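Long-range contacts in hypothetical protein PG0816 (Porphyromonas gingivalis, PDB 2APL), which is of unknown function but belongs to the DUF1896 family and folds as a mainly helical single chain: residues Glu8-Phe12 with Asp39-Tyr45; Phe12-Leu16 with Ala62-Tyr67; Arg74-Val79 with Ala99-Leu103; Ser80-Phe86 with Tyr131-Thr135. One frame throughout, in Å; residues are numbered along the deposited sequence.

Contact 1 (Glu8-Phe12 with Asp39-Tyr45)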
loop_
_atom_site.group_PDB
_atom_site.type_symbol
_atom_site.label_atom_id
_atom_site.label_comp_id
_atom_site.label_asym_id
_atom_site.label_seq_id
_atom_site.Cartn_x
_atom_site.Cartn_y
_atom_site.Cartn_z
ATOM N N GLU A 8 20.700 11.643 -2.247
ATOM C CA GLU A 8 19.559 11.447 -1.356
ATOM C C GLU A 8 18.295 11.316 -2.131
ATOM O O GLU A 8 17.429 10.542 -1.739
ATOM C CB GLU A 8 19.398 12.596 -0.305
ATOM C CG GLU A 8 20.504 12.583 0.736
ATOM C CD GLU A 8 20.473 11.321 1.603
ATOM O OE1 GLU A 8 19.372 10.826 1.955
ATOM O OE2 GLU A 8 21.549 10.817 1.931
ATOM N N LEU A 9 18.141 12.129 -3.177
ATOM C CA LEU A 9 16.901 12.049 -3.941
ATOM C C LEU A 9 16.745 10.632 -4.564
ATOM O O LEU A 9 15.667 10.016 -4.526
ATOM C CB LEU A 9 16.835 13.152 -5.017
ATOM C CG LEU A 9 15.628 13.050 -5.967
ATOM C CD1 LEU A 9 14.305 13.301 -5.191
ATOM C CD2 LEU A 9 15.776 14.105 -7.104
ATOM N N SER A 10 17.830 10.130 -5.152
ATOM C CA SER A 10 17.813 8.799 -5.742
ATOM C C SER A 10 17.512 7.724 -4.688
ATOM O O SER A 10 16.858 6.748 -4.974
ATOM C CB SER A 10 19.142 8.499 -6.472
ATOM O OG SER A 10 19.253 9.357 -7.612
ATOM N N HIS A 11 18.000 7.921 -3.466
ATOM C CA HIS A 11 17.773 6.981 -2.374
ATOM C C HIS A 11 16.261 6.965 -2.028
ATOM O O HIS A 11 15.647 5.904 -1.946
ATOM C CB HIS A 11 18.640 7.419 -1.165
ATOM C CG HIS A 11 18.327 6.667 0.093
ATOM N ND1 HIS A 11 18.495 5.302 0.205
ATOM C CD2 HIS A 11 17.820 7.085 1.279
ATOM C CE1 HIS A 11 18.159 4.921 1.425
ATOM N NE2 HIS A 11 17.727 5.979 2.090
ATOM N N PHE A 12 15.658 8.147 -1.874
ATOM C CA PHE A 12 14.238 8.213 -1.519
ATOM C C PHE A 12 13.394 7.675 -2.675
ATOM O O PHE A 12 12.437 6.958 -2.432
ATOM C CB PHE A 12 13.799 9.650 -1.171
ATOM C CG PHE A 12 14.473 10.188 0.066
ATOM C CD1 PHE A 12 14.462 9.438 1.264
ATOM C CD2 PHE A 12 15.125 11.445 0.044
ATOM C CE1 PHE A 12 15.097 9.938 2.421
ATOM C CE2 PHE A 12 15.795 11.941 1.186
ATOM C CZ PHE A 12 15.782 11.195 2.365
ATOM N N ASP A 39 10.527 14.177 -4.285
ATOM C CA ASP A 39 10.843 15.592 -4.120
ATOM C C ASP A 39 10.448 16.115 -2.727
ATOM O O ASP A 39 11.250 16.804 -2.078
ATOM C CB ASP A 39 10.100 16.448 -5.169
ATOM C CG ASP A 39 10.765 16.436 -6.549
ATOM O OD1 ASP A 39 11.809 15.769 -6.698
ATOM O OD2 ASP A 39 10.246 17.121 -7.500
ATOM N N GLU A 40 9.230 15.786 -2.265
ATOM C CA GLU A 40 8.827 16.145 -0.912
ATOM C C GLU A 40 9.724 15.585 0.189
ATOM O O GLU A 40 9.972 16.290 1.201
ATOM C CB GLU A 40 7.381 15.707 -0.569
ATOM C CG GLU A 40 6.323 16.270 -1.416
ATOM C CD GLU A 40 4.954 15.675 -1.096
ATOM O OE1 GLU A 40 4.635 15.331 0.111
ATOM O OE2 GLU A 40 4.184 15.587 -2.082
ATOM N N ALA A 41 10.076 14.291 0.082
ATOM C CA ALA A 41 10.962 13.669 1.060
ATOM C C ALA A 41 12.348 14.356 1.090
ATOM O O ALA A 41 12.900 14.649 2.157
ATOM C CB ALA A 41 11.139 12.151 0.760
ATOM N N LEU A 42 12.897 14.613 -0.089
ATOM C CA LEU A 42 14.112 15.406 -0.184
ATOM C C LEU A 42 14.073 16.773 0.503
ATOM O O LEU A 42 14.993 17.108 1.246
ATOM C CB LEU A 42 14.598 15.534 -1.621
ATOM C CG LEU A 42 15.896 16.347 -1.713
ATOM C CD1 LEU A 42 17.126 15.531 -1.318
ATOM C CD2 LEU A 42 16.000 16.936 -3.117
ATOM N N THR A 43 13.032 17.559 0.267
ATOM C CA THR A 43 12.840 18.823 0.966
ATOM C C THR A 43 12.827 18.643 2.477
ATOM O O THR A 43 13.398 19.489 3.200
ATOM C CB THR A 43 11.497 19.508 0.492
ATOM O OG1 THR A 43 11.600 19.726 -0.919
ATOM C CG2 THR A 43 11.203 20.829 1.209
ATOM N N ALA A 44 12.130 17.603 2.966
ATOM C CA ALA A 44 12.093 17.315 4.406
ATOM C C ALA A 44 13.511 17.009 4.947
ATOM O O ALA A 44 13.900 17.479 6.023
ATOM C CB ALA A 44 11.143 16.145 4.715
ATOM N N TYR A 45 14.243 16.214 4.196
ATOM C CA TYR A 45 15.632 15.883 4.519
ATOM C C TYR A 45 16.534 17.141 4.563
ATOM O O TYR A 45 17.204 17.416 5.563
ATOM C CB TYR A 45 16.191 14.864 3.519
ATOM C CG TYR A 45 17.666 14.557 3.763
ATOM C CD1 TYR A 45 18.053 13.541 4.618
ATOM C CD2 TYR A 45 18.650 15.321 3.181
ATOM C CE1 TYR A 45 19.432 13.325 4.897
ATOM C CE2 TYR A 45 20.005 15.120 3.460
ATOM C CZ TYR A 45 20.374 14.100 4.303
ATOM O OH TYR A 45 21.716 13.851 4.544
#

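Contact 2 (Phe12-Leu16 with Ala62-Tyr67)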
loop_
_atom_site.group_PDB
_atom_site.type_symbol
_atom_site.label_atom_id
_atom_site.label_comp_id
_atom_site.label_asym_id
_atom_site.label_seq_id
_atom_site.Cartn_x
_atom_site.Cartn_y
_atom_site.Cartn_z
ATOM N N PHE A 12 15.658 8.147 -1.874
ATOM C CA PHE A 12 14.238 8.213 -1.519
ATOM C C PHE A 12 13.394 7.675 -2.675
ATOM O O PHE A 12 12.437 6.958 -2.432
ATOM C CB PHE A 12 13.799 9.650 -1.171
ATOM C CG PHE A 12 14.473 10.188 0.066
ATOM C CD1 PHE A 12 14.462 9.438 1.264
ATOM C CD2 PHE A 12 15.125 11.445 0.044
ATOM C CE1 PHE A 12 15.097 9.938 2.421
ATOM C CE2 PHE A 12 15.795 11.941 1.186
ATOM C CZ PHE A 12 15.782 11.195 2.365
ATOM N N ARG A 13 13.714 8.060 -3.908
ATOM C CA ARG A 13 13.009 7.493 -5.066
ATOM C C ARG A 13 13.038 5.951 -5.138
ATOM O O ARG A 13 11.994 5.337 -5.294
ATOM C CB ARG A 13 13.474 8.095 -6.401
ATOM C CG ARG A 13 12.622 7.539 -7.586
ATOM C CD ARG A 13 12.884 8.276 -8.926
ATOM N NE ARG A 13 11.877 7.808 -9.870
ATOM C CZ ARG A 13 10.974 8.597 -10.442
ATOM N NH1 ARG A 13 11.015 9.905 -10.223
ATOM N NH2 ARG A 13 10.065 8.075 -11.269
ATOM N N LEU A 14 14.212 5.344 -4.989
ATOM C CA LEU A 14 14.337 3.905 -4.971
ATOM C C LEU A 14 13.493 3.257 -3.843
ATOM O O LEU A 14 12.790 2.293 -4.092
ATOM C CB LEU A 14 15.805 3.452 -4.890
ATOM C CG LEU A 14 15.992 1.949 -5.118
ATOM C CD1 LEU A 14 15.356 1.473 -6.431
ATOM C CD2 LEU A 14 17.467 1.554 -5.023
ATOM N N LYS A 15 13.565 3.804 -2.627
ATOM C CA LYS A 15 12.785 3.270 -1.511
ATOM C C LYS A 15 11.279 3.288 -1.823
ATOM O O LYS A 15 10.550 2.367 -1.441
ATOM C CB LYS A 15 13.025 4.098 -0.244
ATOM C CG LYS A 15 14.417 3.897 0.403
ATOM C CD LYS A 15 14.538 4.770 1.686
ATOM C CE LYS A 15 13.661 4.260 2.811
ATOM N NZ LYS A 15 13.925 5.102 3.987
ATOM N N LEU A 16 10.814 4.365 -2.473
ATOM C CA LEU A 16 9.378 4.549 -2.708
ATOM C C LEU A 16 8.985 3.640 -3.863
ATOM O O LEU A 16 7.934 2.977 -3.828
ATOM C CB LEU A 16 9.048 6.013 -3.118
ATOM C CG LEU A 16 7.571 6.336 -3.457
ATOM C CD1 LEU A 16 6.580 5.900 -2.331
ATOM C CD2 LEU A 16 7.414 7.844 -3.739
ATOM N N ALA A 62 12.375 12.168 6.788
ATOM C CA ALA A 62 12.091 12.151 5.339
ATOM C C ALA A 62 11.389 10.849 4.853
ATOM O O ALA A 62 10.525 10.891 3.967
ATOM C CB ALA A 62 13.346 12.368 4.548
ATOM N N SER A 63 11.796 9.706 5.417
ATOM C CA SER A 63 11.146 8.444 5.137
ATOM C C SER A 63 9.705 8.417 5.633
ATOM O O SER A 63 8.853 7.867 4.935
ATOM C CB SER A 63 11.964 7.293 5.702
ATOM O OG SER A 63 13.194 7.285 4.982
ATOM N N GLU A 64 9.422 9.050 6.790
ATOM C CA GLU A 64 8.027 9.135 7.295
ATOM C C GLU A 64 7.183 9.943 6.303
ATOM O O GLU A 64 6.027 9.567 6.026
ATOM C CB GLU A 64 7.955 9.791 8.689
ATOM C CG GLU A 64 8.955 9.197 9.677
ATOM C CD GLU A 64 8.331 8.331 10.747
ATOM O OE1 GLU A 64 7.502 7.441 10.381
ATOM O OE2 GLU A 64 8.676 8.536 11.955
ATOM N N VAL A 65 7.790 11.015 5.743
ATOM C CA VAL A 65 7.189 11.834 4.672
ATOM C C VAL A 65 6.931 11.002 3.391
ATOM O O VAL A 65 5.824 11.017 2.784
ATOM C CB VAL A 65 8.082 13.097 4.364
ATOM C CG1 VAL A 65 7.553 13.890 3.168
ATOM C CG2 VAL A 65 8.016 14.079 5.630
ATOM N N LEU A 66 7.961 10.272 3.015
ATOM C CA LEU A 66 7.873 9.403 1.838
ATOM C C LEU A 66 6.648 8.462 1.877
ATOM O O LEU A 66 5.925 8.316 0.890
ATOM C CB LEU A 66 9.172 8.604 1.752
ATOM C CG LEU A 66 9.533 7.989 0.410
ATOM C CD1 LEU A 66 9.889 9.156 -0.559
ATOM C CD2 LEU A 66 10.706 6.988 0.591
ATOM N N TYR A 67 6.423 7.851 3.039
ATOM C CA TYR A 67 5.432 6.791 3.243
ATOM C C TYR A 67 4.087 7.237 3.775
ATOM O O TYR A 67 3.149 6.422 3.890
ATOM C CB TYR A 67 6.015 5.725 4.181
ATOM C CG TYR A 67 7.235 4.975 3.632
ATOM C CD1 TYR A 67 7.275 4.512 2.311
ATOM C CD2 TYR A 67 8.347 4.734 4.443
ATOM C CE1 TYR A 67 8.411 3.825 1.804
ATOM C CE2 TYR A 67 9.483 4.056 3.945
ATOM C CZ TYR A 67 9.478 3.574 2.641
ATOM O OH TYR A 67 10.583 2.885 2.183
HETATM O O HOH W 1 11.074 0.823 0.428
#

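Contact 3 (Arg74-Val79 with Ala99-Leu103)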
loop_
_atom_site.group_PDB
_atom_site.type_symbol
_atom_site.label_atom_id
_atom_site.label_comp_id
_atom_site.label_asym_id
_atom_site.label_seq_id
_atom_site.Cartn_x
_atom_site.Cartn_y
_atom_site.Cartn_z
ATOM N N ARG A 74 -4.853 -1.728 0.483
ATOM C CA ARG A 74 -5.956 -2.628 0.011
ATOM C C ARG A 74 -5.424 -3.907 -0.621
ATOM O O ARG A 74 -5.923 -4.972 -0.321
ATOM C CB ARG A 74 -6.904 -1.898 -0.933
ATOM C CG ARG A 74 -7.582 -0.695 -0.209
ATOM C CD ARG A 74 -8.509 0.084 -1.136
ATOM N NE ARG A 74 -7.743 0.587 -2.282
ATOM C CZ ARG A 74 -8.270 0.978 -3.446
ATOM N NH1 ARG A 74 -9.610 0.970 -3.646
ATOM N NH2 ARG A 74 -7.457 1.372 -4.416
ATOM N N TYR A 75 -4.403 -3.778 -1.480
ATOM C CA TYR A 75 -3.756 -4.938 -2.089
ATOM C C TYR A 75 -3.283 -5.946 -1.056
ATOM O O TYR A 75 -3.672 -7.117 -1.137
ATOM C CB TYR A 75 -2.631 -4.525 -3.012
ATOM C CG TYR A 75 -1.762 -5.684 -3.472
ATOM C CD1 TYR A 75 -2.131 -6.449 -4.586
ATOM C CD2 TYR A 75 -0.596 -6.046 -2.764
ATOM C CE1 TYR A 75 -1.354 -7.564 -4.996
ATOM C CE2 TYR A 75 0.208 -7.137 -3.183
ATOM C CZ TYR A 75 -0.173 -7.861 -4.298
ATOM O OH TYR A 75 0.576 -8.915 -4.715
ATOM N N ASP A 76 -2.488 -5.494 -0.082
ATOM C CA ASP A 76 -2.007 -6.357 0.998
ATOM C C ASP A 76 -3.155 -7.004 1.791
ATOM O O ASP A 76 -3.055 -8.163 2.210
ATOM C CB ASP A 76 -1.098 -5.568 1.978
ATOM C CG ASP A 76 0.319 -5.275 1.410
ATOM O OD1 ASP A 76 0.663 -5.742 0.293
ATOM O OD2 ASP A 76 1.101 -4.551 2.104
ATOM N N THR A 77 -4.223 -6.240 2.043
ATOM C CA THR A 77 -5.365 -6.729 2.817
ATOM C C THR A 77 -6.075 -7.909 2.065
ATOM O O THR A 77 -6.403 -8.961 2.664
ATOM C CB THR A 77 -6.371 -5.584 3.095
ATOM O OG1 THR A 77 -5.735 -4.594 3.879
ATOM C CG2 THR A 77 -7.613 -6.088 3.908
ATOM N N LEU A 78 -6.247 -7.743 0.751
ATOM C CA LEU A 78 -6.866 -8.807 -0.073
ATOM C C LEU A 78 -5.983 -10.052 -0.103
ATOM O O LEU A 78 -6.487 -11.171 0.043
ATOM C CB LEU A 78 -7.115 -8.292 -1.500
ATOM C CG LEU A 78 -8.233 -7.254 -1.567
ATOM C CD1 LEU A 78 -8.181 -6.551 -2.913
ATOM C CD2 LEU A 78 -9.616 -7.898 -1.350
ATOM N N VAL A 79 -4.675 -9.846 -0.262
ATOM C CA VAL A 79 -3.712 -10.973 -0.302
ATOM C C VAL A 79 -3.792 -11.769 0.998
ATOM O O VAL A 79 -3.857 -12.982 0.988
ATOM C CB VAL A 79 -2.258 -10.475 -0.591
ATOM C CG1 VAL A 79 -1.245 -11.522 -0.260
ATOM C CG2 VAL A 79 -2.120 -10.065 -2.047
ATOM N N ALA A 99 -5.596 -10.730 -6.296
ATOM C CA ALA A 99 -5.791 -9.518 -5.509
ATOM C C ALA A 99 -5.936 -8.260 -6.396
ATOM O O ALA A 99 -6.829 -7.474 -6.159
ATOM C CB ALA A 99 -4.633 -9.338 -4.496
ATOM N N PRO A 100 -5.039 -8.065 -7.408
ATOM C CA PRO A 100 -5.189 -6.880 -8.288
ATOM C C PRO A 100 -6.516 -6.836 -9.049
ATOM O O PRO A 100 -7.040 -5.758 -9.277
ATOM C CB PRO A 100 -4.018 -7.002 -9.301
ATOM C CG PRO A 100 -3.078 -7.964 -8.690
ATOM C CD PRO A 100 -3.868 -8.881 -7.783
ATOM N N ILE A 101 -7.057 -7.995 -9.413
ATOM C CA ILE A 101 -8.335 -8.069 -10.131
ATOM C C ILE A 101 -9.504 -7.796 -9.213
ATOM O O ILE A 101 -10.438 -7.076 -9.584
ATOM C CB ILE A 101 -8.539 -9.478 -10.794
ATOM C CG1 ILE A 101 -7.480 -9.759 -11.846
ATOM C CG2 ILE A 101 -9.858 -9.538 -11.525
ATOM C CD1 ILE A 101 -6.100 -9.658 -11.381
ATOM N N LEU A 102 -9.466 -8.391 -8.032
ATOM C CA LEU A 102 -10.454 -8.109 -6.976
ATOM C C LEU A 102 -10.459 -6.637 -6.604
ATOM O O LEU A 102 -11.526 -6.068 -6.352
ATOM C CB LEU A 102 -10.194 -8.948 -5.736
ATOM C CG LEU A 102 -10.563 -10.421 -5.858
ATOM C CD1 LEU A 102 -10.025 -11.174 -4.688
ATOM C CD2 LEU A 102 -12.138 -10.569 -5.947
ATOM N N LEU A 103 -9.268 -6.009 -6.582
ATOM C CA LEU A 103 -9.179 -4.560 -6.316
ATOM C C LEU A 103 -9.993 -3.714 -7.320
ATOM O O LEU A 103 -10.498 -2.653 -6.961
ATOM C CB LEU A 103 -7.711 -4.085 -6.251
ATOM C CG LEU A 103 -7.433 -2.839 -5.408
ATOM C CD1 LEU A 103 -8.165 -2.850 -4.079
ATOM C CD2 LEU A 103 -5.858 -2.681 -5.238
#

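Contact 4 (Ser80-Phe86 with Tyr131-Thr135)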
loop_
_atom_site.group_PDB
_atom_site.type_symbol
_atom_site.label_atom_id
_atom_site.label_comp_id
_atom_site.label_asym_id
_atom_site.label_seq_id
_atom_site.Cartn_x
_atom_site.Cartn_y
_atom_site.Cartn_z
ATOM N N SER A 80 -3.798 -11.060 2.122
ATOM C CA SER A 80 -3.887 -11.679 3.450
ATOM C C SER A 80 -5.219 -12.429 3.681
ATOM O O SER A 80 -5.235 -13.573 4.170
ATOM C CB SER A 80 -3.665 -10.605 4.534
ATOM O OG SER A 80 -3.927 -11.126 5.833
ATOM N N VAL A 81 -6.327 -11.793 3.332
ATOM C CA VAL A 81 -7.623 -12.455 3.401
ATOM C C VAL A 81 -7.579 -13.748 2.616
ATOM O O VAL A 81 -7.989 -14.799 3.131
ATOM C CB VAL A 81 -8.804 -11.579 2.953
ATOM C CG1 VAL A 81 -10.099 -12.449 2.731
ATOM C CG2 VAL A 81 -9.077 -10.555 3.976
ATOM N N LEU A 82 -7.102 -13.672 1.378
ATOM C CA LEU A 82 -6.992 -14.867 0.488
ATOM C C LEU A 82 -6.066 -15.958 1.000
ATOM O O LEU A 82 -6.410 -17.163 0.890
ATOM C CB LEU A 82 -6.639 -14.477 -0.972
ATOM C CG LEU A 82 -7.663 -13.601 -1.767
ATOM C CD1 LEU A 82 -6.928 -12.964 -2.947
ATOM C CD2 LEU A 82 -8.890 -14.404 -2.227
ATOM N N GLU A 83 -4.925 -15.564 1.589
ATOM C CA GLU A 83 -4.002 -16.518 2.201
ATOM C C GLU A 83 -4.526 -17.107 3.503
ATOM O O GLU A 83 -4.339 -18.301 3.764
ATOM C CB GLU A 83 -2.636 -15.873 2.457
ATOM C CG GLU A 83 -1.977 -15.296 1.212
ATOM C CD GLU A 83 -0.583 -14.791 1.446
ATOM O OE1 GLU A 83 0.234 -14.967 0.519
ATOM O OE2 GLU A 83 -0.296 -14.249 2.540
ATOM N N ARG A 84 -5.178 -16.297 4.337
ATOM C CA ARG A 84 -5.605 -16.780 5.659
ATOM C C ARG A 84 -6.899 -17.568 5.628
ATOM O O ARG A 84 -7.083 -18.510 6.407
ATOM C CB ARG A 84 -5.746 -15.624 6.647
ATOM C CG ARG A 84 -4.429 -15.069 7.222
ATOM C CD ARG A 84 -4.771 -13.835 8.037
ATOM N NE ARG A 84 -3.729 -13.434 8.974
ATOM C CZ ARG A 84 -3.718 -12.276 9.638
ATOM N NH1 ARG A 84 -4.710 -11.390 9.467
ATOM N NH2 ARG A 84 -2.712 -11.999 10.475
ATOM N N GLU A 85 -7.785 -17.187 4.713
ATOM C CA GLU A 85 -9.148 -17.661 4.736
ATOM C C GLU A 85 -9.490 -18.579 3.563
ATOM O O GLU A 85 -10.465 -19.312 3.621
ATOM C CB GLU A 85 -10.131 -16.462 4.791
ATOM C CG GLU A 85 -9.806 -15.397 5.869
ATOM C CD GLU A 85 -9.743 -15.951 7.294
ATOM O OE1 GLU A 85 -10.530 -16.845 7.619
ATOM O OE2 GLU A 85 -8.896 -15.499 8.096
ATOM N N PHE A 86 -8.720 -18.521 2.490
ATOM C CA PHE A 86 -9.081 -19.264 1.274
ATOM C C PHE A 86 -7.921 -20.144 0.773
ATOM O O PHE A 86 -7.833 -20.485 -0.408
ATOM C CB PHE A 86 -9.570 -18.290 0.192
ATOM C CG PHE A 86 -10.827 -17.548 0.587
ATOM C CD1 PHE A 86 -12.072 -18.161 0.458
ATOM C CD2 PHE A 86 -10.751 -16.252 1.128
ATOM C CE1 PHE A 86 -13.201 -17.536 0.862
ATOM C CE2 PHE A 86 -11.913 -15.606 1.549
ATOM C CZ PHE A 86 -13.133 -16.236 1.387
ATOM N N TYR A 131 -12.123 -6.782 7.453
ATOM C CA TYR A 131 -11.601 -8.108 7.128
ATOM C C TYR A 131 -12.691 -9.189 7.001
ATOM O O TYR A 131 -12.645 -10.043 6.080
ATOM C CB TYR A 131 -10.596 -8.509 8.193
ATOM C CG TYR A 131 -9.854 -9.802 7.953
ATOM C CD1 TYR A 131 -8.562 -9.796 7.432
ATOM C CD2 TYR A 131 -10.426 -11.024 8.293
ATOM C CE1 TYR A 131 -7.857 -10.993 7.227
ATOM C CE2 TYR A 131 -9.760 -12.206 8.084
ATOM C CZ TYR A 131 -8.474 -12.193 7.571
ATOM O OH TYR A 131 -7.812 -13.387 7.382
ATOM N N THR A 132 -13.631 -9.163 7.955
ATOM C CA THR A 132 -14.742 -10.077 7.964
ATOM C C THR A 132 -15.618 -9.768 6.766
ATOM O O THR A 132 -16.107 -10.686 6.086
ATOM C CB THR A 132 -15.536 -9.916 9.274
ATOM O OG1 THR A 132 -14.668 -10.260 10.363
ATOM C CG2 THR A 132 -16.805 -10.772 9.292
ATOM N N GLU A 133 -15.787 -8.476 6.466
ATOM C CA GLU A 133 -16.715 -8.138 5.390
ATOM C C GLU A 133 -16.110 -8.604 4.056
ATOM O O GLU A 133 -16.824 -9.135 3.194
ATOM C CB GLU A 133 -17.050 -6.647 5.423
ATOM C CG GLU A 133 -18.149 -6.236 4.544
ATOM C CD GLU A 133 -18.691 -4.838 4.851
ATOM O OE1 GLU A 133 -18.117 -4.076 5.690
ATOM O OE2 GLU A 133 -19.745 -4.514 4.253
ATOM N N LEU A 134 -14.807 -8.370 3.871
ATOM C CA LEU A 134 -14.100 -8.846 2.657
ATOM C C LEU A 134 -14.142 -10.381 2.482
ATOM O O LEU A 134 -14.368 -10.888 1.367
ATOM C CB LEU A 134 -12.637 -8.359 2.662
ATOM C CG LEU A 134 -12.418 -6.850 2.437
ATOM C CD1 LEU A 134 -10.906 -6.521 2.804
ATOM C CD2 LEU A 134 -12.812 -6.354 1.015
ATOM N N THR A 135 -13.940 -11.109 3.582
ATOM C CA THR A 135 -14.031 -12.570 3.593
ATOM C C THR A 135 -15.426 -13.019 3.094
ATOM O O THR A 135 -15.530 -13.850 2.168
ATOM C CB THR A 135 -13.691 -13.126 5.006
ATOM O OG1 THR A 135 -12.382 -12.652 5.421
ATOM C CG2 THR A 135 -13.743 -14.663 5.034
#

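Contact 1 (Glu8-Phe12 with Asp39-Tyr45)
Glu8 opens the contact with its aliphatic part. Glu8 CB lies 3.8 Å from CD1 of Leu42. Glu8 CG sits over one face of the Tyr45 ring, 4.0 Å from the centroid, in a CH-pi contact. Leu9 follows at the more open side: Leu9 CD1 lies 4.2 Å from CB of Leu42 and 3.8 Å from OD1 of Asp39. The backbones are nearest here, with the CA atoms of Leu9 and Leu42 5.8 Å apart. Phe12 comes next and is buried. The methyl CB of Ala41 covers one face of the Phe12 ring, 4.3 Å from the centroid, while Phe12 CE2 meets Tyr45 CB at 3.8 Å. No hydrogen bond joins the segments, so van der Waals and CH-pi packing holds them. The axes of the two segments come within 9.0 Å, with their N-to-C directions 129° apart. The segments belong to helix 3-23 and helix 31-51. Helix 55-67 completes the bundle: Ala62 touches Phe12, Leu66 touches Ala41, and the Tyr45 hydroxyl is hydrogen-bonded to His55.

Contact 2 (Phe12-Leu16 with Ala62-Tyr67)
This is a helix-helix contact with an apolar inner side and a polar outer side, joining helix 3-23 to helix 55-67 in the N-terminal part of the chain. The axes of the two short segments come no closer than 10.5 Å, with 44° between their N-to-C directions, so side chains fill the gap. Leu66 is central. Leu66 CD2 lies 3.5 Å from the carbonyl O of Phe12 and 3.8 Å from CB of Lys15, and Leu66 CG lies 4.1 Å from CB of Leu16. Phe12 CZ lies 3.5 Å from Ala62 CB. Lys15 bridges the more open side. Lys15 NZ donates a short hydrogen bond of 2.5 Å to OG of Ser63, which is also hydrogen-bonded to the carbonyl O of Glu59. A water donates to the Lys15 carbonyl O at 2.5 Å and bonds to OH of Tyr67 at 2.8 Å. Helix 31-51 adds Arg37 and Ala41, consistent with a small three-helix bundle with an apolar centre and a polar, water-bridged open side.

Contact 3 (Arg74-Val79 with Ala99-Leu103)
The two helical segments cross at 118°, with their axes 9.2 Å apart at the closest point. Leu78 and Ala99 mark that closeness, their CA atoms being 5.6 Å apart. A small residue permits it: CB of Ala99 packs 4.0 Å from CB of Leu78, 3.6 Å from CG2 of Val79 and 3.8 Å from CE1 of Tyr75. Pro100 has no amide hydrogen and interrupts the helix bonding there. Pro100 CD lies at the edge of the Tyr75 ring, 4.0 Å from Tyr75 CE1. Leu103 buries the most area on its segment. Leu103 CD1 lies 3.9 Å from CD1 of Leu78 and 3.5 Å from CB of Arg74, and the same methyl lies over one face of the Arg74 guanidinium. No hydrogen bond crosses the contact. It is mostly apolar packing of the first turns of helix 74-85 against the C-terminal half of helix 94-103. Helix 106-112 adds Ile108 and Phe112 against Leu78, and helix 126-143 brings Leu141 against Leu102.

Contact 4 (Ser80-Phe86 with Tyr131-Thr135)
Tyr131 lays its ring over Val81, whose CG2 sits 3.8 Å from the ring centroid, 26° off the normal, in a CH-pi contact. The Tyr131 side chain is a knob in a hole formed by Ser80, Val81, Arg84 and Glu85. At the far end of the ring, the Tyr131 OH donates a very short hydrogen bond of 2.5 Å to OE2 of Glu85. The Tyr131 OH also lies 3.1 Å from CB of Arg84. One turn on, Thr135 continues the contact. Thr135 OG1 donates to the carbonyl O of Tyr131 at 2.7 Å, within its own helix, and stands 3.5 Å from CG1 of Val81. Phe86 comes just after the helix and has left helical backbone angles. Its ring still reaches back, with Phe86 CZ 3.5 Å from the carbonyl O of Thr135 and 4.0 Å from Thr135 CG2. The axes of the two segments cross at 74° and stay 10.3 Å apart, a gap that the large tyrosine side chain spans. The contact joins the end of helix 74-85 to the middle of helix 126-143. Ile138 of that helix extends the packing against Val81 and Phe86. Helix 106-112 covers Leu134 with Val111 and Phe112.

Overall arrangement
The contacts fall into two groups on opposite sides of the chain's centre. Contacts 1 and 2 share Phe12 and helix 3-23, touch through Ala41 and Ala62, and build an N-terminal helical cluster. Contacts 3 and 4 share helix 74-85 and meet where Thr77 packs on Leu134 and Leu82 on Leu102. Their segments alternate along the chain. The groups stay apart: even contacts 2 and 3 have nearest atoms about 11 Å apart. All four are partly buried, and contact 3 is nearest the chain's centre. Contacts 1 and 3 have no hydrogen bond across them, whereas 2 and 4 each add one at a less buried margin, from a lysine and a tyrosine respectively.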